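Local coordinates for putative tautomerase (Streptomyces achromogenes, PDB 3RY0), which is a putative enzyme of the tautomerase family, MIF clan, a short beta-alpha-beta chain that here assembles as a hexamer, at residues I3-L8 with A17-A22; A22-A27 with V38-E43. All blocks are in the same frame, centred on the assembly; numbering follows the deposited sequence.

Interaction 1: residues I3-L8 with A17-A22; sequences IRVTLL and AALGEA
A small, wholly apolar contact joins the inner face of strand 2-8 to helix 13-31, the first strand and the helix of the beta-alpha-beta unit that makes up most of this tautomerase-family chain. Val5 and Leu7, two residues apart and therefore on the same face of the strand, meet Leu19 of the helix, and all three are buried. A single methyl does the work on the helix side. Leu19 CD2 comes within 4.0 Å of Val5 CG1 and within 4.1 Å of Leu7 CD1, so it rests in front of the notch between the two strand side chains, meeting each tip to tip. Leu19 reaches the sheet because its CG is placed opposite the backbone N (chi1 178°), which extends the chain away from the helix. In Val5 it is CG1 that stands opposite N, turned to Leu19 and to Leu7. The two strand residues are pressed together, with Val5 CG1 only 3.4 Å from Leu7 CD2, and so offer the helix a continuous hydrocarbon surface. The backbones stay well separated: Val5 CA and Leu19 CA are 9.5 Å apart, while Leu7 CA and Leu19 CA are 10.9 Å apart. Side-chain ends alone bridge this gap; no hydrogen bond crosses it, and just 90 Å² is buried. Val5 and Leu7 also touch Val40 and Val42, respectively, on the parallel strand 39-45, and a second subunit adds Pro1 against Leu7 and Thr30 against Leu19, its own strand continuing the sheet antiparallel beyond residues 3-6.

Interaction 2: residues A22-A27 with V38-E43; sequences ALTAAA and VRVIVE
Van der Waals packing first: Leu23, Thr24 and Ala27 of helix 13-31 lie over Val38, just before strand 39-45, and Val40 within it, burying 221 Å² in all. Val38 fills the angle between two helix residues. Its CG2 meets Ala27 CB at 4.2 Å, and its CB has Thr24 CG2 4.0 Å away as the valine and threonine side chains run alongside one another, heading opposite ways. With Val38 CG1 opposite the backbone N (chi1 179°), this methyl points at the helix itself and comes 4.1 Å from Thr24 CA. Val40 divides its branches: CG1 touches Leu23 CD1 at 4.2 Å, whereas CG2, a methyl against a hydroxyl oxygen, lies 3.5 Å from Thr24 OG1, its side chain running obliquely across the threonine. This is the second half of the beta-alpha-beta unit, the helix laid on the strand to which the chain returns after crossing over. The two segments' CA atoms come nearest at Thr24 and Val38, 6.2 Å apart, which suits the small side chains involved. The polar contact runs through one water. It donates to Thr24 OG1 and to Val38 O, each 2.8 Å from the water oxygen. Thr24 OG1 also hydrogen-bonds Gly20 O one turn back in the helix. That bond and the water bond tie down the hydroxyl despite its apolar surroundings, while the water gives the carbonyl of Val38, just ahead of the strand, a partner on the helix side. Other subunits close the edges: Gly54 and Phe51 of a third subunit pack on Thr24 and Val40, and Leu23 meets Leu23 of a second.

Overall arrangement
Interactions 1 and 2 follow one another along the chain, sharing Ala22 and helix 13-31, with centres about 6 Å apart. The helix bridges two parallel neighbours in one sheet: residues 17-22 lean on strand 2-8, residues 22-27 on strand 39-45. The two sites join directly, since Val5 CG2 of the first packs on Leu23 CD1 of the second at 3.5 Å. On the other face of the sheet, Arg4 NE pairs with Glu43 OE2 in a salt bridge of 2.7 Å. The two contacts join the helix to both strands of a single beta-alpha-beta unit, and both touch the second subunit, so the monomer's core runs into the hexamer interface.

Interaction 1: residues I3-L8 with A17-A22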
loop_
_atom_site.group_PDB
_atom_site.type_symbol
_atom_site.label_atom_id
_atom_site.label_comp_id
_atom_site.label_asym_id
_atom_site.label_seq_id
_atom_site.Cartn_x
_atom_site.Cartn_y
_atom_site.Cartn_z
ATOM N N ILE A 3 4.086 1.412 -9.974
ATOM C CA ILE A 3 3.703 -0.005 -10.020
ATOM C C ILE A 3 4.318 -0.727 -8.820
ATOM O O ILE A 3 5.569 -0.765 -8.701
ATOM C CB ILE A 3 4.192 -0.671 -11.338
ATOM C CG1 ILE A 3 3.550 0.004 -12.505
ATOM C CG2 ILE A 3 3.840 -2.183 -11.339
ATOM C CD1 ILE A 3 4.190 -0.428 -13.901
ATOM N N ARG A 4 3.517 -1.253 -7.904
ATOM C CA ARG A 4 4.050 -1.938 -6.716
ATOM C C ARG A 4 3.730 -3.393 -6.908
ATOM O O ARG A 4 2.544 -3.753 -6.987
ATOM C CB ARG A 4 3.398 -1.444 -5.433
ATOM C CG ARG A 4 4.164 -1.871 -4.208
ATOM C CD ARG A 4 3.738 -1.035 -2.892
ATOM N NE ARG A 4 4.992 -0.664 -2.180
ATOM C CZ ARG A 4 5.511 0.552 -1.900
ATOM N NH1 ARG A 4 6.655 0.503 -1.269
ATOM N NH2 ARG A 4 4.944 1.835 -2.069
ATOM N N VAL A 5 4.754 -4.241 -6.892
ATOM C CA VAL A 5 4.550 -5.662 -7.108
ATOM C C VAL A 5 4.802 -6.376 -5.788
ATOM O O VAL A 5 5.833 -6.103 -5.107
ATOM C CB VAL A 5 5.561 -6.197 -8.124
ATOM C CG1 VAL A 5 5.425 -7.715 -8.408
ATOM C CG2 VAL A 5 5.519 -5.389 -9.364
ATOM N N THR A 6 3.925 -7.319 -5.440
ATOM C CA THR A 6 4.199 -8.153 -4.272
ATOM C C THR A 6 4.400 -9.614 -4.769
ATOM O O THR A 6 3.492 -10.153 -5.391
ATOM C CB THR A 6 2.967 -8.085 -3.347
ATOM O OG1 THR A 6 2.676 -6.723 -2.991
ATOM C CG2 THR A 6 3.255 -8.849 -2.010
ATOM N N LEU A 7 5.561 -10.141 -4.462
ATOM C CA LEU A 7 5.967 -11.482 -4.915
ATOM C C LEU A 7 6.355 -12.303 -3.791
ATOM O O LEU A 7 6.872 -11.778 -2.849
ATOM C CB LEU A 7 7.287 -11.429 -5.744
ATOM C CG LEU A 7 7.342 -10.601 -7.007
ATOM C CD1 LEU A 7 8.697 -10.835 -7.721
ATOM C CD2 LEU A 7 6.142 -11.029 -7.946
ATOM N N LEU A 8 6.233 -13.629 -3.864
ATOM C CA LEU A 8 6.925 -14.494 -2.879
ATOM C C LEU A 8 8.397 -14.409 -3.011
ATOM O O LEU A 8 8.926 -14.335 -4.186
ATOM C CB LEU A 8 6.565 -15.942 -3.081
ATOM C CG LEU A 8 5.206 -16.331 -2.629
ATOM C CD1 LEU A 8 4.803 -17.734 -3.258
ATOM C CD2 LEU A 8 5.144 -16.473 -1.087
ATOM N N ALA A 17 14.923 -8.371 -12.278
ATOM C CA ALA A 17 15.326 -7.297 -13.161
ATOM C C ALA A 17 14.497 -7.319 -14.501
ATOM O O ALA A 17 14.063 -6.310 -15.017
ATOM C CB ALA A 17 16.796 -7.461 -13.492
ATOM N N ALA A 18 14.249 -8.523 -15.011
ATOM C CA ALA A 18 13.451 -8.649 -16.215
ATOM C C ALA A 18 12.011 -8.230 -15.986
ATOM O O ALA A 18 11.406 -7.571 -16.845
ATOM C CB ALA A 18 13.484 -10.056 -16.757
ATOM N N LEU A 19 11.444 -8.557 -14.810
ATOM C CA LEU A 19 10.080 -8.097 -14.485
ATOM C C LEU A 19 9.971 -6.552 -14.457
ATOM O O LEU A 19 9.014 -6.006 -14.962
ATOM C CB LEU A 19 9.755 -8.747 -13.133
ATOM C CG LEU A 19 8.373 -8.333 -12.606
ATOM C CD1 LEU A 19 7.202 -8.939 -13.395
ATOM C CD2 LEU A 19 8.246 -8.661 -11.110
ATOM N N GLY A 20 10.953 -5.912 -13.791
ATOM C CA GLY A 20 10.912 -4.465 -13.738
ATOM C C GLY A 20 10.876 -3.845 -15.128
ATOM O O GLY A 20 10.159 -2.904 -15.378
ATOM N N GLU A 21 11.750 -4.358 -16.006
ATOM C CA GLU A 21 11.743 -3.858 -17.377
ATOM C C GLU A 21 10.462 -4.128 -18.139
ATOM O O GLU A 21 9.907 -3.216 -18.772
ATOM C CB GLU A 21 12.922 -4.480 -18.155
ATOM C CG GLU A 21 13.172 -3.890 -19.568
ATOM C CD GLU A 21 12.142 -4.280 -20.608
ATOM O OE1 GLU A 21 11.640 -5.428 -20.631
ATOM O OE2 GLU A 21 11.877 -3.379 -21.459
ATOM N N ALA A 22 9.925 -5.338 -17.980
ATOM C CA ALA A 22 8.750 -5.687 -18.737
ATOM C C ALA A 22 7.468 -5.039 -18.300
ATOM O O ALA A 22 6.615 -4.616 -19.090
ATOM C CB ALA A 22 8.596 -7.205 -18.741
#

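Interaction 2: residues A22-A27 with V38-E43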
loop_
_atom_site.group_PDB
_atom_site.type_symbol
_atom_site.label_atom_id
_atom_site.label_comp_id
_atom_site.label_asym_id
_atom_site.label_seq_id
_atom_site.Cartn_x
_atom_site.Cartn_y
_atom_site.Cartn_z
ATOM N N ALA A 22 9.925 -5.338 -17.980
ATOM C CA ALA A 22 8.750 -5.687 -18.737
ATOM C C ALA A 22 7.468 -5.039 -18.300
ATOM O O ALA A 22 6.615 -4.616 -19.090
ATOM C CB ALA A 22 8.596 -7.205 -18.741
ATOM N N LEU A 23 7.359 -4.822 -16.968
ATOM C CA LEU A 23 6.187 -4.048 -16.477
ATOM C C LEU A 23 6.229 -2.594 -16.937
ATOM O O LEU A 23 5.218 -2.017 -17.296
ATOM C CB LEU A 23 6.145 -4.123 -14.935
ATOM C CG LEU A 23 5.848 -5.511 -14.379
ATOM C CD1 LEU A 23 5.998 -5.419 -12.835
ATOM C CD2 LEU A 23 4.436 -5.969 -14.684
ATOM N N THR A 24 7.447 -2.092 -16.996
ATOM C CA THR A 24 7.643 -0.705 -17.473
ATOM C C THR A 24 7.281 -0.599 -18.973
ATOM O O THR A 24 6.582 0.355 -19.326
ATOM C CB THR A 24 9.093 -0.244 -17.230
ATOM O OG1 THR A 24 9.355 -0.293 -15.815
ATOM C CG2 THR A 24 9.349 1.163 -17.776
ATOM N N ALA A 25 7.730 -1.594 -19.782
ATOM C CA ALA A 25 7.354 -1.545 -21.213
ATOM C C ALA A 25 5.864 -1.642 -21.394
ATOM O O ALA A 25 5.263 -0.885 -22.192
ATOM C CB ALA A 25 8.068 -2.720 -21.906
ATOM N N ALA A 26 5.192 -2.442 -20.579
ATOM C CA ALA A 26 3.761 -2.612 -20.683
ATOM C C ALA A 26 3.074 -1.304 -20.372
ATOM O O ALA A 26 2.134 -0.892 -21.057
ATOM C CB ALA A 26 3.265 -3.649 -19.691
ATOM N N ALA A 27 3.480 -0.580 -19.298
ATOM C CA ALA A 27 2.856 0.720 -18.986
ATOM C C ALA A 27 3.184 1.724 -20.131
ATOM O O ALA A 27 2.255 2.499 -20.535
ATOM C CB ALA A 27 3.394 1.251 -17.635
ATOM N N VAL A 38 7.838 6.000 -15.314
ATOM C CA VAL A 38 7.294 4.786 -14.635
ATOM C C VAL A 38 8.260 4.309 -13.595
ATOM O O VAL A 38 9.448 4.134 -13.851
ATOM C CB VAL A 38 7.108 3.687 -15.681
ATOM C CG1 VAL A 38 6.563 2.391 -15.051
ATOM C CG2 VAL A 38 6.274 4.171 -16.891
ATOM N N ARG A 39 7.682 4.189 -12.376
ATOM C CA ARG A 39 8.445 3.613 -11.270
ATOM C C ARG A 39 7.883 2.274 -10.866
ATOM O O ARG A 39 6.635 2.121 -10.827
ATOM C CB ARG A 39 8.496 4.559 -10.005
ATOM C CG ARG A 39 9.370 5.738 -10.293
ATOM C CD ARG A 39 9.239 6.870 -9.173
ATOM N NE ARG A 39 10.308 7.811 -9.413
ATOM C CZ ARG A 39 10.335 8.642 -10.425
ATOM N NH1 ARG A 39 9.243 8.879 -11.125
ATOM N NH2 ARG A 39 11.458 9.352 -10.650
ATOM N N VAL A 40 8.734 1.318 -10.570
ATOM C CA VAL A 40 8.308 -0.005 -10.101
ATOM C C VAL A 40 9.018 -0.284 -8.818
ATOM O O VAL A 40 10.289 -0.162 -8.711
ATOM C CB VAL A 40 8.681 -1.115 -11.138
ATOM C CG1 VAL A 40 8.089 -2.453 -10.713
ATOM C CG2 VAL A 40 8.179 -0.817 -12.555
ATOM N N ILE A 41 8.276 -0.729 -7.794
ATOM C CA ILE A 41 8.844 -1.160 -6.537
ATOM C C ILE A 41 8.460 -2.661 -6.362
ATOM O O ILE A 41 7.244 -2.997 -6.451
ATOM C CB ILE A 41 8.241 -0.395 -5.317
ATOM C CG1 ILE A 41 8.406 1.108 -5.525
ATOM C CG2 ILE A 41 8.929 -0.979 -4.002
ATOM C CD1 ILE A 41 9.771 1.667 -5.261
ATOM N N VAL A 42 9.429 -3.511 -6.156
ATOM C CA VAL A 42 9.177 -4.955 -6.029
ATOM C C VAL A 42 9.363 -5.307 -4.584
ATOM O O VAL A 42 10.492 -5.136 -4.039
ATOM C CB VAL A 42 10.093 -5.799 -6.937
ATOM C CG1 VAL A 42 9.866 -7.337 -6.687
ATOM C CG2 VAL A 42 9.860 -5.539 -8.392
ATOM N N GLU A 43 8.321 -5.863 -3.955
ATOM C CA GLU A 43 8.408 -6.260 -2.532
ATOM C C GLU A 43 8.338 -7.809 -2.529
ATOM O O GLU A 43 7.623 -8.415 -3.354
ATOM C CB GLU A 43 7.131 -5.779 -1.872
ATOM C CG GLU A 43 6.959 -4.308 -1.891
ATOM C CD GLU A 43 5.631 -3.910 -1.247
ATOM O OE1 GLU A 43 4.608 -4.693 -1.347
ATOM O OE2 GLU A 43 5.650 -2.796 -0.667
HETATM O O HOH W 1 10.620 1.589 -14.189
#